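Attachment protein G3P (Enterobacteria phage Ike, PDB 4EO0) sits at the tip of the filamentous phage and, through its pilus-binding domain, probably attaches the virion to the host N-pilus during infection. Local coordinates at residues I36-A39 / D40-T43; F56-I59 / K60-L63. One frame throughout, in Å; residues are numbered along the deposited sequence.

Contact 1 of 2, residues I36-A39 / D40-T43; sequences ITQA and DLTT
Thr37 and Asp40 form a capping box at the N-terminal end of helix 38-66, where the chain leaves strand 30-36 and turns into its first helical turn. The side chain of each accepts from the backbone N-H of the other. Thr37 OG1, at the N-cap, accepts from Asp40 N at 3.0 Å with an N-H...O angle of 156°; in return Thr37 N points almost straight (175°) at Asp40 OD2, also at 3.0 Å, meeting it from above the carboxylate plane. The threonine torsion explains the first bond: chi1 of 72° puts OG1 between its own N and carbonyl carbon, from where it meets Asp40 N. Next to the box, Ile36 CG2 packs on Leu41 CD1 at 3.7 Å, the two side chains crossing at about a right angle; both also reach Ile95 of strand 94-106, and this apolar step ties the helix start to the sheet. Regular helical bonding follows, with Thr42 N on Gln38 O at 3.2 Å and Thr43 N on Ala39 O at 3.1 Å. The N-H of the N-cap Thr37 and that of Asp40 in the first turn are thus met by side-chain oxygens, and the carboxylate's negative charge would probably interact favourably with the helix dipole.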
loop_
_atom_site.group_PDB
_atom_site.type_symbol
_atom_site.label_atom_id
_atom_site.label_comp_id
_atom_site.label_asym_id
_atom_site.label_seq_id
_atom_site.Cartn_x
_atom_site.Cartn_y
_atom_site.Cartn_z
ATOM N N ILE A 36 9.877 2.329 12.796
ATOM C CA ILE A 36 8.851 2.537 11.791
ATOM C C ILE A 36 7.835 3.469 12.492
ATOM O O ILE A 36 7.391 3.171 13.603
ATOM C CB ILE A 36 8.187 1.271 11.219
ATOM C CG1 ILE A 36 9.240 0.358 10.569
ATOM C CG2 ILE A 36 7.127 1.688 10.180
ATOM C CD1 ILE A 36 8.720 -0.937 9.923
ATOM N N THR A 37 7.501 4.598 11.856
ATOM C CA THR A 37 6.553 5.548 12.447
ATOM C C THR A 37 5.177 5.387 11.799
ATOM O O THR A 37 5.055 4.754 10.743
ATOM C CB THR A 37 7.026 6.999 12.222
ATOM O OG1 THR A 37 6.840 7.305 10.833
ATOM C CG2 THR A 37 8.468 7.254 12.674
ATOM N N GLN A 38 4.151 6.029 12.393
ATOM C CA GLN A 38 2.806 6.037 11.838
ATOM C C GLN A 38 2.789 6.747 10.480
ATOM O O GLN A 38 2.116 6.278 9.576
ATOM C CB GLN A 38 1.801 6.671 12.803
ATOM C CG GLN A 38 0.353 6.622 12.324
ATOM C CD GLN A 38 -0.143 5.220 12.011
ATOM O OE1 GLN A 38 0.111 4.255 12.737
ATOM N NE2 GLN A 38 -0.845 5.076 10.900
ATOM N N ALA A 39 3.548 7.842 10.326
ATOM C CA ALA A 39 3.670 8.579 9.062
ATOM C C ALA A 39 4.243 7.681 7.975
ATOM O O ALA A 39 3.805 7.762 6.828
ATOM C CB ALA A 39 4.536 9.809 9.239
ATOM N N ASP A 40 5.178 6.780 8.349
ATOM C CA ASP A 40 5.695 5.784 7.409
ATOM C C ASP A 40 4.599 4.849 6.904
ATOM O O ASP A 40 4.662 4.457 5.740
ATOM C CB ASP A 40 6.793 4.913 8.043
ATOM C CG ASP A 40 8.069 5.633 8.394
ATOM O OD1 ASP A 40 8.355 6.673 7.764
ATOM O OD2 ASP A 40 8.831 5.100 9.218
ATOM N N LEU A 41 3.610 4.493 7.755
ATOM C CA LEU A 41 2.517 3.579 7.364
ATOM C C LEU A 41 1.603 4.258 6.344
ATOM O O LEU A 41 1.205 3.631 5.350
ATOM C CB LEU A 41 1.696 3.081 8.580
ATOM C CG LEU A 41 2.167 1.795 9.291
ATOM C CD1 LEU A 41 3.406 2.021 10.099
ATOM C CD2 LEU A 41 1.120 1.283 10.272
ATOM N N THR A 42 1.302 5.553 6.581
ATOM C CA THR A 42 0.467 6.362 5.706
ATOM C C THR A 42 1.123 6.456 4.338
ATOM O O THR A 42 0.437 6.280 3.348
ATOM C CB THR A 42 0.146 7.723 6.355
ATOM O OG1 THR A 42 -0.755 7.493 7.426
ATOM C CG2 THR A 42 -0.490 8.718 5.373
ATOM N N THR A 43 2.455 6.711 4.290
ATOM C CA THR A 43 3.207 6.783 3.032
ATOM C C THR A 43 3.145 5.458 2.326
ATOM O O THR A 43 2.914 5.442 1.112
ATOM C CB THR A 43 4.634 7.260 3.310
ATOM O OG1 THR A 43 4.532 8.566 3.864
ATOM C CG2 THR A 43 5.516 7.314 2.036
#

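Contact 2 of 2, residues F56-I59 / K60-L63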
loop_
_atom_site.group_PDB
_atom_site.type_symbol
_atom_site.label_atom_id
_atom_site.label_comp_id
_atom_site.label_asym_id
_atom_site.label_seq_id
_atom_site.Cartn_x
_atom_site.Cartn_y
_atom_site.Cartn_z
ATOM N N PHE A 56 -3.818 -0.371 -13.028
ATOM C CA PHE A 56 -5.067 -0.049 -13.732
ATOM C C PHE A 56 -4.779 0.646 -15.069
ATOM O O PHE A 56 -5.398 0.314 -16.076
ATOM C CB PHE A 56 -6.020 0.799 -12.832
ATOM C CG PHE A 56 -7.251 1.271 -13.577
ATOM C CD1 PHE A 56 -8.237 0.366 -13.971
ATOM C CD2 PHE A 56 -7.373 2.600 -13.983
ATOM C CE1 PHE A 56 -9.348 0.794 -14.704
ATOM C CE2 PHE A 56 -8.500 3.027 -14.688
ATOM C CZ PHE A 56 -9.476 2.119 -15.044
ATOM N N ASN A 57 -3.834 1.590 -15.071
ATOM C CA ASN A 57 -3.416 2.346 -16.249
ATOM C C ASN A 57 -2.929 1.448 -17.375
ATOM O O ASN A 57 -3.141 1.759 -18.551
ATOM C CB ASN A 57 -2.369 3.392 -15.843
ATOM C CG ASN A 57 -2.980 4.573 -15.159
ATOM O OD1 ASN A 57 -4.197 4.747 -15.148
ATOM N ND2 ASN A 57 -2.145 5.423 -14.601
ATOM N N GLN A 58 -2.299 0.316 -17.026
ATOM C CA GLN A 58 -1.834 -0.645 -18.032
ATOM C C GLN A 58 -2.942 -1.577 -18.449
ATOM O O GLN A 58 -3.085 -1.833 -19.643
ATOM C CB GLN A 58 -0.647 -1.449 -17.492
ATOM C CG GLN A 58 0.619 -0.642 -17.223
ATOM C CD GLN A 58 1.072 0.119 -18.443
ATOM O OE1 GLN A 58 1.133 -0.418 -19.544
ATOM N NE2 GLN A 58 1.329 1.416 -18.283
ATOM N N ILE A 59 -3.720 -2.104 -17.474
ATOM C CA ILE A 59 -4.825 -3.027 -17.726
ATOM C C ILE A 59 -5.897 -2.362 -18.564
ATOM O O ILE A 59 -6.435 -3.007 -19.466
ATOM C CB ILE A 59 -5.383 -3.644 -16.401
ATOM C CG1 ILE A 59 -4.269 -4.424 -15.630
ATOM C CG2 ILE A 59 -6.615 -4.535 -16.654
ATOM C CD1 ILE A 59 -3.590 -5.573 -16.320
ATOM N N LYS A 60 -6.182 -1.080 -18.312
ATOM C CA LYS A 60 -7.220 -0.367 -19.091
ATOM C C LYS A 60 -6.952 -0.304 -20.589
ATOM O O LYS A 60 -7.900 -0.217 -21.362
ATOM C CB LYS A 60 -7.548 1.003 -18.481
ATOM C CG LYS A 60 -6.568 2.114 -18.842
ATOM C CD LYS A 60 -6.846 3.337 -17.989
ATOM C CE LYS A 60 -6.120 4.586 -18.439
ATOM N NZ LYS A 60 -6.259 5.668 -17.420
ATOM N N LEU A 61 -5.664 -0.383 -21.002
ATOM C CA LEU A 61 -5.263 -0.422 -22.416
ATOM C C LEU A 61 -5.872 -1.663 -23.089
ATOM O O LEU A 61 -6.302 -1.573 -24.235
ATOM C CB LEU A 61 -3.732 -0.430 -22.591
ATOM C CG LEU A 61 -2.923 0.689 -21.910
ATOM C CD1 LEU A 61 -1.419 0.503 -22.183
ATOM C CD2 LEU A 61 -3.360 2.076 -22.385
ATOM N N THR A 62 -5.941 -2.814 -22.367
ATOM C CA THR A 62 -6.564 -4.031 -22.895
ATOM C C THR A 62 -8.080 -3.978 -22.750
ATOM O O THR A 62 -8.778 -4.409 -23.644
ATOM C CB THR A 62 -6.000 -5.293 -22.186
ATOM O OG1 THR A 62 -4.609 -5.387 -22.449
ATOM C CG2 THR A 62 -6.664 -6.585 -22.644
ATOM N N LEU A 63 -8.590 -3.499 -21.606
ATOM C CA LEU A 63 -10.037 -3.449 -21.361
ATOM C C LEU A 63 -10.801 -2.706 -22.443
ATOM O O LEU A 63 -11.892 -3.132 -22.791
ATOM C CB LEU A 63 -10.363 -2.830 -19.988
ATOM C CG LEU A 63 -9.803 -3.493 -18.723
ATOM C CD1 LEU A 63 -10.143 -2.676 -17.468
ATOM C CD2 LEU A 63 -10.327 -4.922 -18.554
#
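Lys60 lies across the ring of Phe56, one turn earlier in helix 38-66, and then runs on to the amide of Asn57. Lys60 CB sits over one face of the Phe56 ring, 4.3 Å from the centroid and 18° off the normal, a CH-pi contact displaced toward the rim. Lys60 CG, turned between the backbone N and the carbonyl carbon (chi1 81°), comes 3.5 Å from Asn57 O and as near to Phe56 O. From there the chain is extended, and Lys60 CD touches Phe56 CE2 at 3.7 Å. Lys60 CE passes Asn57 OD1 at 3.8 Å. Lys60 NZ ends in a hydrogen bond to Asn57 OD1 at 3.2 Å, approaching from above the carbonyl plane. The main partner of that oxygen is Gln53 NE2, one turn earlier, and the lysine is a second donor. In the backbone, Lys60 N bonds Phe56 O at 2.7 Å, an i to i+4 helical bond. Farther along, Ile59 CG2 meets Leu63 CG at 3.9 Å, while Ile59 O takes both Thr62 N and Leu63 N. Phe56 and Leu63 form the buried side, against Phe72 and Ile103, with the Lys60-Asn57 pair beside it. This i/i+3 and i/i+4 spacing is that of an alpha-helix packed against an antiparallel sheet.

Overall arrangement
Contacts 1 and 2 lie on the same helix, 38-66, in series along the chain: 36-43 opens it and 56-63 lies toward its C-terminal end. Their centres are 30 Å apart, on opposite sides of the chain's centre, and their nearest atoms stay about 17 Å apart, so the link between them is the helix itself. Both rest on the long strand 94-106, contact 1 through Ile95 and contact 2 through Ile103, and this shared strand is a second connection through the sheet. The chemistry differs: contact 1 caps the helix start, contact 2 joins ring and aliphatic packing to a side-chain hydrogen bond within the helix. Neither by itself identifies the pilus-binding surface.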